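Local coordinates for protein suppressor of RNA silencing p3 (Rice hoja blanca virus, PDB 3AJF) that suppresses RNA silencing in the host plant, presumably by binding double-stranded RNA, and is represented here by its dimeric helical domain, at residues L8-L13 with V81-E86; P14-L19 with R74-C79; S21-I26 with I60-H65; R44-P49 with S85-E90. One frame throughout, in Å; residues are numbered along the deposited sequence.

Followed from the N terminus, the contacts illustrate how a small helical domain closes on itself in layers. Interaction 1 brings the hairpin at 8-13 onto helix 74-85 and encloses interaction 2, in which the chain entering helix 17-30 meets the first turns of helix 74-85. Both enclose interaction 3, where helix 17-30 packs across helix 49-64. Interaction 4 follows a different course. Its loop, 44-49, lies between the two segments of interactions 2 and 3, and its partner, 85-90, lies beyond both, so its closure crosses theirs. It ends on the same part of the chain as interaction 1, sharing Ser-85 and Glu-86, and ties the C-terminal segment to the loop before helix 49-64.

Interaction 1: residues L8-L13 with V81-E86; sequences LTCKDL and VSTYSE
Cys-10 is the first residue of 8-13 to meet the helix at 81-86. Its SG, swung anti to the backbone N (chi1 167°), comes within 3.3 Å of Thr-83 CG2, while Thr-83 OG1 lies beside the same sulfur and bonds weakly to the carbonyl oxygens of Cys-79 and Leu-80. The sulfur is also fixed covalently, through the disulfide to Cys-79 one turn earlier in the helix, and the threonine methyl thus packs against a sulfur whose position is restrained. Lys-11 follows with an extended chain that runs antiparallel to the Thr-83 side chain, so that CG, CD and CE all pass close to the methyl; CD approaches CG2 of Thr-83 to 3.6 Å. At its end the lysine reaches tip to tip toward Glu-86, but NZ remains 4.4 Å from Glu-86 OE2. That is too far for a salt bridge, though the opposite charges probably attract each other weakly. NZ also passes Ser-82 OG, whose hydrogen bond goes to Ser-82 of the second subunit. Beyond Lys-11 the chain turns back, and Leu-13 pairs with Cys-10 through N-H···O bonds in both directions, Cys-10 N to Leu-13 O measuring 2.8 Å. The result is a short beta hairpin closed by a type I' turn and stapled by a disulfide to a helix that lies in the dimer interface.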
# COMPACT_ATOMS: atom_id res chain seq x y z
N LEU A 8 -2.23 5.14 -20.12
CA LEU A 8 -1.15 5.10 -19.14
C LEU A 8 -1.09 3.69 -18.56
O LEU A 8 -2.14 3.05 -18.44
CB LEU A 8 -1.44 6.09 -18.01
CG LEU A 8 -1.63 7.54 -18.41
CD1 LEU A 8 -2.18 8.34 -17.22
CD2 LEU A 8 -0.31 8.12 -18.91
N THR A 9 0.11 3.21 -18.22
CA THR A 9 0.22 1.88 -17.62
C THR A 9 1.01 1.85 -16.30
O THR A 9 1.95 2.63 -16.10
CB THR A 9 0.77 0.79 -18.59
OG1 THR A 9 2.11 1.10 -18.98
CG2 THR A 9 -0.14 0.62 -19.84
N CYS A 10 0.60 0.95 -15.42
CA CYS A 10 1.32 0.62 -14.20
C CYS A 10 1.70 -0.84 -14.37
O CYS A 10 0.82 -1.67 -14.49
CB CYS A 10 0.36 0.76 -13.00
SG CYS A 10 0.96 0.04 -11.42
N LYS A 11 2.99 -1.15 -14.42
CA LYS A 11 3.43 -2.54 -14.59
C LYS A 11 2.74 -3.15 -15.83
O LYS A 11 2.32 -4.31 -15.82
CB LYS A 11 3.10 -3.37 -13.34
CG LYS A 11 4.03 -3.16 -12.12
CD LYS A 11 3.49 -3.98 -10.93
CE LYS A 11 4.55 -4.22 -9.84
NZ LYS A 11 4.32 -5.53 -9.10
N ASP A 12 2.61 -2.34 -16.88
CA ASP A 12 2.01 -2.74 -18.16
C ASP A 12 0.49 -2.94 -18.14
O ASP A 12 -0.10 -3.35 -19.15
CB ASP A 12 2.75 -3.96 -18.77
CG ASP A 12 4.17 -3.61 -19.22
OD1 ASP A 12 4.36 -2.60 -19.94
OD2 ASP A 12 5.11 -4.35 -18.85
N LEU A 13 -0.14 -2.62 -17.01
CA LEU A 13 -1.58 -2.69 -16.87
C LEU A 13 -2.14 -1.28 -17.03
O LEU A 13 -1.67 -0.36 -16.34
CB LEU A 13 -1.96 -3.22 -15.47
CG LEU A 13 -1.39 -4.53 -14.93
CD1 LEU A 13 -1.76 -4.72 -13.44
CD2 LEU A 13 -1.84 -5.74 -15.74
N VAL A 81 -1.14 0.83 -5.56
CA VAL A 81 -0.76 0.61 -4.18
C VAL A 81 0.54 -0.18 -4.11
O VAL A 81 1.49 0.18 -3.40
CB VAL A 81 -1.88 -0.08 -3.33
CG1 VAL A 81 -1.31 -0.53 -1.98
CG2 VAL A 81 -2.96 0.85 -3.08
N SER A 82 0.57 -1.28 -4.87
CA SER A 82 1.65 -2.22 -4.85
C SER A 82 2.94 -1.54 -5.32
O SER A 82 4.01 -1.68 -4.66
CB SER A 82 1.27 -3.45 -5.68
OG SER A 82 2.39 -4.22 -6.01
N THR A 83 2.85 -0.77 -6.41
CA THR A 83 4.02 -0.09 -6.96
C THR A 83 4.52 1.12 -6.16
O THR A 83 5.73 1.29 -6.01
CB THR A 83 3.86 0.32 -8.48
OG1 THR A 83 2.90 1.36 -8.61
CG2 THR A 83 3.35 -0.79 -9.26
N TYR A 84 3.61 1.94 -5.64
CA TYR A 84 4.06 3.16 -4.96
C TYR A 84 4.57 2.84 -3.57
O TYR A 84 5.43 3.55 -3.05
CB TYR A 84 2.96 4.22 -4.96
CG TYR A 84 3.00 4.93 -6.30
CD1 TYR A 84 2.16 4.52 -7.34
CD2 TYR A 84 3.92 5.95 -6.53
CE1 TYR A 84 2.23 5.14 -8.60
CE2 TYR A 84 4.01 6.56 -7.80
CZ TYR A 84 3.17 6.14 -8.81
OH TYR A 84 3.24 6.75 -10.04
N SER A 85 4.09 1.74 -2.98
CA SER A 85 4.65 1.28 -1.70
C SER A 85 6.14 0.97 -1.80
O SER A 85 6.89 1.10 -0.81
CB SER A 85 3.85 0.09 -1.13
OG SER A 85 4.03 -1.05 -1.96
N GLU A 86 6.59 0.62 -3.00
CA GLU A 86 8.01 0.26 -3.23
C GLU A 86 8.98 1.37 -2.84
O GLU A 86 10.12 1.09 -2.46
CB GLU A 86 8.27 -0.11 -4.70
CG GLU A 86 7.43 -1.31 -5.18
CD GLU A 86 7.64 -1.59 -6.69
OE1 GLU A 86 8.55 -0.97 -7.27
OE2 GLU A 86 6.89 -2.41 -7.28

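Interaction 2: residues P14-L19 with R74-C79; sequences PIPIDL and RLPLTC
The backbones of 14-19 and 74-79 come very near each other where Ile-15 and Pro-76 meet, their CA atoms only 5.3 Å apart. On one side the chain leaves the hairpin and passes through Pro-16, the N-cap residue, into helix 17-30; on the other it is already helical. The approach is close enough for a carbonyl to touch a side chain, with Pro-14 O lying 3.6 Å from CB of Pro-76. The compact ring of Pro-76 is the centre of the contact. Pro-16 crosses it at about a right angle, and the CD of Pro-16 sits 3.7 Å from the CG of Pro-76. Leu-19 comes in one turn further on. Its chi1 of 171° sets CG anti to the backbone N; beyond it, CD2 lies 3.8 Å from Pro-76 CB, and the same methyl rests 4.0 Å from Leu-77 CB and also lies against the Leu-77 backbone N. Leu-77 continues inward to Ala-59, Met-62 and Leu-63 of helix 49-64. No hydrogen bond joins the two segments themselves: the contact rests mainly on van der Waals packing of aliphatic groups, with backbone atoms of Pro-14 and Leu-77 also touching them, while the guanidinium of Arg-74, on the far side of the helix, bonds through NH2 to Leu-63 O and to Phe-88 O of the second subunit.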
# COMPACT_ATOMS: atom_id res chain seq x y z
N PRO A 14 -3.13 -1.10 -17.91
CA PRO A 14 -3.79 0.18 -18.14
C PRO A 14 -4.47 0.74 -16.89
O PRO A 14 -5.20 0.02 -16.19
CB PRO A 14 -4.84 -0.15 -19.20
CG PRO A 14 -4.26 -1.35 -19.93
CD PRO A 14 -3.63 -2.15 -18.83
N ILE A 15 -4.21 2.01 -16.61
CA ILE A 15 -4.79 2.69 -15.46
C ILE A 15 -5.75 3.69 -16.03
O ILE A 15 -5.30 4.68 -16.59
CB ILE A 15 -3.73 3.48 -14.69
CG1 ILE A 15 -2.59 2.58 -14.30
CG2 ILE A 15 -4.33 4.24 -13.47
CD1 ILE A 15 -1.34 3.30 -14.43
N PRO A 16 -7.07 3.48 -15.87
CA PRO A 16 -8.00 4.44 -16.44
C PRO A 16 -7.81 5.84 -15.85
O PRO A 16 -7.57 6.00 -14.64
CB PRO A 16 -9.38 3.86 -16.10
CG PRO A 16 -9.13 2.45 -15.77
CD PRO A 16 -7.77 2.40 -15.16
N ILE A 17 -7.88 6.85 -16.71
CA ILE A 17 -7.60 8.24 -16.31
C ILE A 17 -8.61 8.79 -15.26
O ILE A 17 -8.22 9.56 -14.34
CB ILE A 17 -7.45 9.17 -17.58
CG1 ILE A 17 -6.87 10.54 -17.21
CG2 ILE A 17 -8.76 9.29 -18.33
CD1 ILE A 17 -5.36 10.53 -16.93
N ASP A 18 -9.86 8.34 -15.35
CA ASP A 18 -10.87 8.69 -14.36
C ASP A 18 -10.59 8.07 -13.00
O ASP A 18 -11.08 8.59 -11.99
CB ASP A 18 -12.26 8.29 -14.83
CG ASP A 18 -12.74 9.12 -16.06
OD1 ASP A 18 -12.16 10.19 -16.36
OD2 ASP A 18 -13.72 8.70 -16.70
N LEU A 19 -9.82 6.96 -12.98
CA LEU A 19 -9.40 6.37 -11.71
C LEU A 19 -8.44 7.30 -10.99
O LEU A 19 -8.55 7.52 -9.78
CB LEU A 19 -8.77 4.97 -11.88
CG LEU A 19 -8.11 4.36 -10.61
CD1 LEU A 19 -9.07 4.30 -9.37
CD2 LEU A 19 -7.58 3.00 -10.88
N ARG A 74 -10.42 -2.14 -9.76
CA ARG A 74 -9.73 -2.84 -8.66
C ARG A 74 -8.28 -3.21 -8.97
O ARG A 74 -7.39 -3.04 -8.12
CB ARG A 74 -10.51 -4.06 -8.13
CG ARG A 74 -11.92 -3.75 -7.59
CD ARG A 74 -12.44 -4.91 -6.75
NE ARG A 74 -11.73 -4.96 -5.47
CZ ARG A 74 -11.95 -4.15 -4.44
NH1 ARG A 74 -12.94 -3.26 -4.48
NH2 ARG A 74 -11.22 -4.26 -3.34
N LEU A 75 -8.05 -3.73 -10.17
CA LEU A 75 -6.72 -4.21 -10.55
C LEU A 75 -5.72 -3.05 -10.73
O LEU A 75 -4.61 -3.10 -10.17
CB LEU A 75 -6.79 -5.11 -11.80
CG LEU A 75 -5.47 -5.69 -12.35
CD1 LEU A 75 -4.68 -6.39 -11.24
CD2 LEU A 75 -5.73 -6.65 -13.51
N PRO A 76 -6.10 -2.02 -11.50
CA PRO A 76 -5.18 -0.87 -11.60
C PRO A 76 -4.92 -0.15 -10.27
O PRO A 76 -3.79 0.28 -10.05
CB PRO A 76 -5.85 0.07 -12.60
CG PRO A 76 -7.23 -0.51 -12.90
CD PRO A 76 -7.28 -1.91 -12.39
N LEU A 77 -5.92 -0.05 -9.40
CA LEU A 77 -5.72 0.66 -8.16
C LEU A 77 -4.82 -0.14 -7.24
O LEU A 77 -3.95 0.41 -6.56
CB LEU A 77 -7.07 0.99 -7.50
CG LEU A 77 -7.06 1.79 -6.20
CD1 LEU A 77 -6.24 3.09 -6.36
CD2 LEU A 77 -8.50 2.08 -5.77
N THR A 78 -4.99 -1.46 -7.24
CA THR A 78 -4.13 -2.32 -6.47
C THR A 78 -2.71 -2.25 -7.01
O THR A 78 -1.74 -2.26 -6.22
CB THR A 78 -4.65 -3.78 -6.52
OG1 THR A 78 -5.93 -3.84 -5.88
CG2 THR A 78 -3.71 -4.73 -5.83
N CYS A 79 -2.58 -2.18 -8.33
CA CYS A 79 -1.27 -2.00 -8.96
C CYS A 79 -0.58 -0.75 -8.40
O CYS A 79 0.60 -0.79 -8.03
CB CYS A 79 -1.36 -1.88 -10.51
SG CYS A 79 0.28 -1.93 -11.33

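Interaction 3: residues S21-I26 with I60-H65; sequences SLFFDI and IWMLSH
Two torsions bring selenomethionine Met-62 onto the helix at 21-26: CG stands anti to its own carbonyl carbon, and a bend at chi3 (67°) turns CE toward Leu-22. The residue thereby becomes the hub of a helix-helix packing with a Met-aromatic contact, in which the axes of the helical segments 21-26 and 60-64 cross at 107° with a closest approach of 11.3 Å. At that spacing side chains fill the gap, and Met-62 supplies most of the filling from its helix. Its SE lies 3.8 Å from Phe-23 CA and 4.8 Å from the centroid of the Phe-23 ring. The selenium approaches this ring obliquely, 50° off its normal, with CD1 of Phe-23 as the nearest ring atom. Further along, CE of Met-62 sits 3.9 Å from Leu-22 CD2, the two side chains sliding past each other in opposite directions. Phe-23 is held from other sides by the aromatic rings of Phe-39 and Phe-55, and CE of Met-62 also packs on Leu-77, so the contact belongs to the hydrophobic core shared by helices 17-30, 36-44, 49-64 and 74-85. Ile-60 and Leu-63 of helix 49-64 face the second subunit, where Ile-60 packs on its Ile-60 and Leu-63 on its Phe-88. Toward the more exposed side of the crossing, Ile-26 closes the contact with both of its branches. CD1 of Ile-26 touches CG of Met-62 at 3.9 Å, and its CG2 meets Trp-61 CZ3 at 4.0 Å.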
# COMPACT_ATOMS: atom_id res chain seq x y z
N SER A 21 -8.26 10.51 -11.35
CA SER A 21 -9.07 11.65 -10.92
C SER A 21 -9.87 11.34 -9.68
O SER A 21 -9.99 12.19 -8.78
CB SER A 21 -10.07 12.05 -12.01
OG SER A 21 -9.36 12.48 -13.14
N LEU A 22 -10.50 10.16 -9.66
CA LEU A 22 -11.30 9.75 -8.50
C LEU A 22 -10.43 9.63 -7.23
O LEU A 22 -10.85 10.09 -6.16
CB LEU A 22 -12.00 8.42 -8.80
CG LEU A 22 -12.83 7.82 -7.65
CD1 LEU A 22 -14.03 8.74 -7.29
CD2 LEU A 22 -13.25 6.39 -8.00
N PHE A 23 -9.24 9.04 -7.39
CA PHE A 23 -8.25 8.84 -6.31
C PHE A 23 -7.90 10.23 -5.78
O PHE A 23 -8.04 10.48 -4.57
CB PHE A 23 -7.02 8.10 -6.89
CG PHE A 23 -5.90 7.78 -5.91
CD1 PHE A 23 -6.02 7.93 -4.52
CD2 PHE A 23 -4.70 7.26 -6.42
CE1 PHE A 23 -4.97 7.62 -3.67
CE2 PHE A 23 -3.64 6.91 -5.56
CZ PHE A 23 -3.77 7.10 -4.18
N PHE A 24 -7.53 11.15 -6.67
CA PHE A 24 -7.17 12.49 -6.23
C PHE A 24 -8.33 13.18 -5.46
O PHE A 24 -8.12 13.81 -4.41
CB PHE A 24 -6.73 13.38 -7.41
CG PHE A 24 -6.51 14.81 -6.97
CD1 PHE A 24 -5.44 15.11 -6.14
CD2 PHE A 24 -7.43 15.81 -7.29
CE1 PHE A 24 -5.24 16.43 -5.65
CE2 PHE A 24 -7.25 17.14 -6.84
CZ PHE A 24 -6.13 17.44 -6.01
N ASP A 25 -9.54 13.05 -5.98
CA ASP A 25 -10.71 13.70 -5.38
C ASP A 25 -10.94 13.20 -3.95
O ASP A 25 -11.25 14.00 -3.04
CB ASP A 25 -11.95 13.42 -6.21
CG ASP A 25 -12.03 14.27 -7.44
OD1 ASP A 25 -11.21 15.21 -7.57
OD2 ASP A 25 -12.94 14.04 -8.28
N ILE A 26 -10.80 11.89 -3.77
CA ILE A 26 -11.04 11.25 -2.47
C ILE A 26 -9.92 11.65 -1.52
O ILE A 26 -10.19 12.03 -0.39
CB ILE A 26 -11.17 9.71 -2.66
CG1 ILE A 26 -12.53 9.41 -3.30
CG2 ILE A 26 -10.98 8.96 -1.35
CD1 ILE A 26 -12.78 7.95 -3.74
N ILE A 60 -5.88 2.43 -0.24
CA ILE A 60 -6.23 1.23 0.55
C ILE A 60 -7.67 1.35 1.11
O ILE A 60 -8.45 0.40 1.06
CB ILE A 60 -5.21 0.96 1.66
CG1 ILE A 60 -3.85 0.55 1.01
CG2 ILE A 60 -5.73 -0.16 2.64
CD1 ILE A 60 -2.62 0.48 2.00
N TRP A 61 -8.03 2.54 1.60
CA TRP A 61 -9.42 2.79 1.99
C TRP A 61 -10.42 2.51 0.86
O TRP A 61 -11.44 1.84 1.06
CB TRP A 61 -9.62 4.19 2.61
CG TRP A 61 -11.08 4.41 2.88
CD1 TRP A 61 -11.77 4.11 4.03
CD2 TRP A 61 -12.02 4.94 1.96
NE1 TRP A 61 -13.11 4.46 3.88
CE2 TRP A 61 -13.29 4.95 2.60
CE3 TRP A 61 -11.93 5.43 0.65
CZ2 TRP A 61 -14.45 5.42 1.98
CZ3 TRP A 61 -13.10 5.92 0.02
CH2 TRP A 61 -14.34 5.89 0.69
N MSE A 62 -10.14 3.02 -0.34
CA MSE A 62 -10.99 2.82 -1.51
C MSE A 62 -11.17 1.33 -1.85
O MSE A 62 -12.23 0.92 -2.35
CB MSE A 62 -10.43 3.53 -2.74
CG MSE A 62 -10.42 5.05 -2.68
SE MSE A 62 -9.29 5.93 -4.04
CE MSE A 62 -10.20 5.52 -5.77
N LEU A 63 -10.12 0.53 -1.63
CA LEU A 63 -10.19 -0.91 -1.92
C LEU A 63 -10.86 -1.71 -0.80
O LEU A 63 -11.46 -2.76 -1.05
CB LEU A 63 -8.78 -1.47 -2.16
CG LEU A 63 -8.11 -1.00 -3.45
CD1 LEU A 63 -6.56 -1.20 -3.43
CD2 LEU A 63 -8.77 -1.74 -4.62
N SER A 64 -10.71 -1.25 0.43
CA SER A 64 -11.13 -2.04 1.58
C SER A 64 -12.52 -1.64 2.06
O SER A 64 -13.20 -2.44 2.71
CB SER A 64 -10.11 -1.91 2.71
OG SER A 64 -10.02 -0.58 3.21
N HIS A 65 -12.94 -0.40 1.79
CA HIS A 65 -14.18 0.13 2.40
C HIS A 65 -15.21 0.61 1.38
O HIS A 65 -16.41 0.54 1.64
CB HIS A 65 -13.90 1.26 3.39
CG HIS A 65 -13.22 0.81 4.64
ND1 HIS A 65 -13.90 0.55 5.81
CD2 HIS A 65 -11.92 0.57 4.90
CE1 HIS A 65 -13.04 0.15 6.74
NE2 HIS A 65 -11.83 0.17 6.21

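Interaction 4: residues R44-P49 with S85-E90; sequences RKPDDP and SEYFVE
A proline-aromatic CH-pi contact joins the loop between helices 36-44 and 49-64 to the chain just beyond helix 74-85, where Pro-46 lies on the ring of Tyr-87. The CD of Pro-46 stands 3.6 Å from the centroid of the Tyr-87 ring and only 6° off the ring normal, placing it squarely over the centre of one face. CG of the same proline lies nearer the CB side of the tyrosine, 3.8 Å from CD2 of Tyr-87. Because the carbons next to a proline nitrogen carry slightly positive hydrogens, a face-on approach of this kind is probably favourable electrostatically as well as by dispersion. Lys-45 adds its CG, 4.2 Å from Tyr-87 CE1 and oblique to the ring, before its extended chain leads away. Phe-88 forms the second part of the contact. Its ring presents its edge to Pro-49, whose O lies in the ring plane, 3.8 Å from Phe-88 CE1. Pro-49 CB stands near the same ring atom. Between the two prolines, Asp-48 caps the start of helix 49-64 through OD1 and the backbone N of Asn-51. Both rings also pack on Leu-52 of that helix, and Phe-88 reaches Leu-56. The carbonyl of Phe-88 bonds to Arg-74 of the second subunit, so the segment after helix 74-85 lies between helix 49-64 of its own chain and helix 74-85 of the partner.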
# COMPACT_ATOMS: atom_id res chain seq x y z
N ARG A 44 5.06 11.02 -9.79
CA ARG A 44 6.37 11.02 -10.42
C ARG A 44 7.42 10.40 -9.52
O ARG A 44 8.25 9.61 -10.01
CB ARG A 44 6.80 12.45 -10.77
CG ARG A 44 5.96 13.09 -11.86
CD ARG A 44 6.69 14.29 -12.48
NE ARG A 44 6.99 15.32 -11.48
CZ ARG A 44 6.14 16.26 -11.08
NH1 ARG A 44 4.89 16.33 -11.56
NH2 ARG A 44 6.54 17.15 -10.17
N LYS A 45 7.42 10.77 -8.24
CA LYS A 45 8.43 10.26 -7.30
C LYS A 45 8.14 10.72 -5.90
O LYS A 45 8.38 11.87 -5.56
CB LYS A 45 9.86 10.69 -7.69
CG LYS A 45 10.95 9.87 -6.95
CD LYS A 45 12.36 10.24 -7.43
CE LYS A 45 13.44 9.40 -6.76
NZ LYS A 45 14.81 10.07 -6.91
N PRO A 46 7.56 9.82 -5.09
CA PRO A 46 7.29 10.16 -3.68
C PRO A 46 8.55 10.70 -3.00
O PRO A 46 9.64 10.12 -3.16
CB PRO A 46 6.87 8.81 -3.09
CG PRO A 46 6.21 8.10 -4.29
CD PRO A 46 7.09 8.47 -5.44
N ASP A 47 8.44 11.80 -2.26
CA ASP A 47 9.66 12.43 -1.73
C ASP A 47 9.53 12.70 -0.23
O ASP A 47 10.43 13.28 0.40
CB ASP A 47 9.99 13.71 -2.51
CG ASP A 47 8.94 14.80 -2.30
OD1 ASP A 47 7.76 14.48 -2.07
OD2 ASP A 47 9.31 15.99 -2.35
N ASP A 48 8.41 12.26 0.33
CA ASP A 48 8.14 12.42 1.74
C ASP A 48 7.42 11.18 2.22
O ASP A 48 6.35 10.87 1.70
CB ASP A 48 7.25 13.65 2.00
CG ASP A 48 7.13 13.96 3.48
OD1 ASP A 48 6.34 13.30 4.18
OD2 ASP A 48 7.83 14.88 3.95
N PRO A 49 7.98 10.47 3.24
CA PRO A 49 7.31 9.24 3.73
C PRO A 49 5.93 9.49 4.33
O PRO A 49 5.04 8.65 4.18
CB PRO A 49 8.28 8.73 4.81
CG PRO A 49 8.97 10.01 5.31
CD PRO A 49 9.21 10.76 4.01
N SER A 85 4.09 1.74 -2.98
CA SER A 85 4.65 1.28 -1.70
C SER A 85 6.14 0.97 -1.80
O SER A 85 6.89 1.10 -0.81
CB SER A 85 3.85 0.09 -1.13
OG SER A 85 4.03 -1.05 -1.96
N GLU A 86 6.59 0.62 -3.00
CA GLU A 86 8.01 0.26 -3.23
C GLU A 86 8.98 1.37 -2.84
O GLU A 86 10.12 1.09 -2.46
CB GLU A 86 8.27 -0.11 -4.70
CG GLU A 86 7.43 -1.31 -5.18
CD GLU A 86 7.64 -1.59 -6.69
OE1 GLU A 86 8.55 -0.97 -7.27
OE2 GLU A 86 6.89 -2.41 -7.28
N TYR A 87 8.52 2.61 -2.89
CA TYR A 87 9.40 3.74 -2.65
C TYR A 87 9.85 3.75 -1.18
O TYR A 87 10.89 4.31 -0.87
CB TYR A 87 8.71 5.05 -3.08
CG TYR A 87 8.70 5.20 -4.60
CD1 TYR A 87 9.79 5.74 -5.25
CD2 TYR A 87 7.62 4.79 -5.37
CE1 TYR A 87 9.83 5.88 -6.66
CE2 TYR A 87 7.64 4.93 -6.79
CZ TYR A 87 8.76 5.48 -7.40
OH TYR A 87 8.84 5.63 -8.78
N PHE A 88 9.12 3.07 -0.29
CA PHE A 88 9.54 3.00 1.11
C PHE A 88 10.90 2.37 1.36
O PHE A 88 11.48 2.55 2.45
CB PHE A 88 8.51 2.29 1.99
CG PHE A 88 7.34 3.18 2.37
CD1 PHE A 88 7.56 4.43 2.94
CD2 PHE A 88 6.04 2.75 2.17
CE1 PHE A 88 6.49 5.23 3.33
CE2 PHE A 88 4.96 3.57 2.54
CZ PHE A 88 5.21 4.82 3.12
N VAL A 89 11.43 1.64 0.39
CA VAL A 89 12.70 1.00 0.61
C VAL A 89 13.76 2.09 0.84
O VAL A 89 14.56 2.01 1.79
CB VAL A 89 13.08 0.02 -0.53
CG1 VAL A 89 14.43 -0.58 -0.29
CG2 VAL A 89 12.05 -1.10 -0.61
N GLU A 90 13.74 3.14 0.03
CA GLU A 90 14.76 4.18 0.18
C GLU A 90 14.25 5.44 0.91
O GLU A 90 15.05 6.22 1.45
CB GLU A 90 15.38 4.52 -1.19
CG GLU A 90 16.43 3.47 -1.68
CD GLU A 90 16.85 3.65 -3.16
OE1 GLU A 90 15.98 3.76 -4.06
OE2 GLU A 90 18.06 3.67 -3.45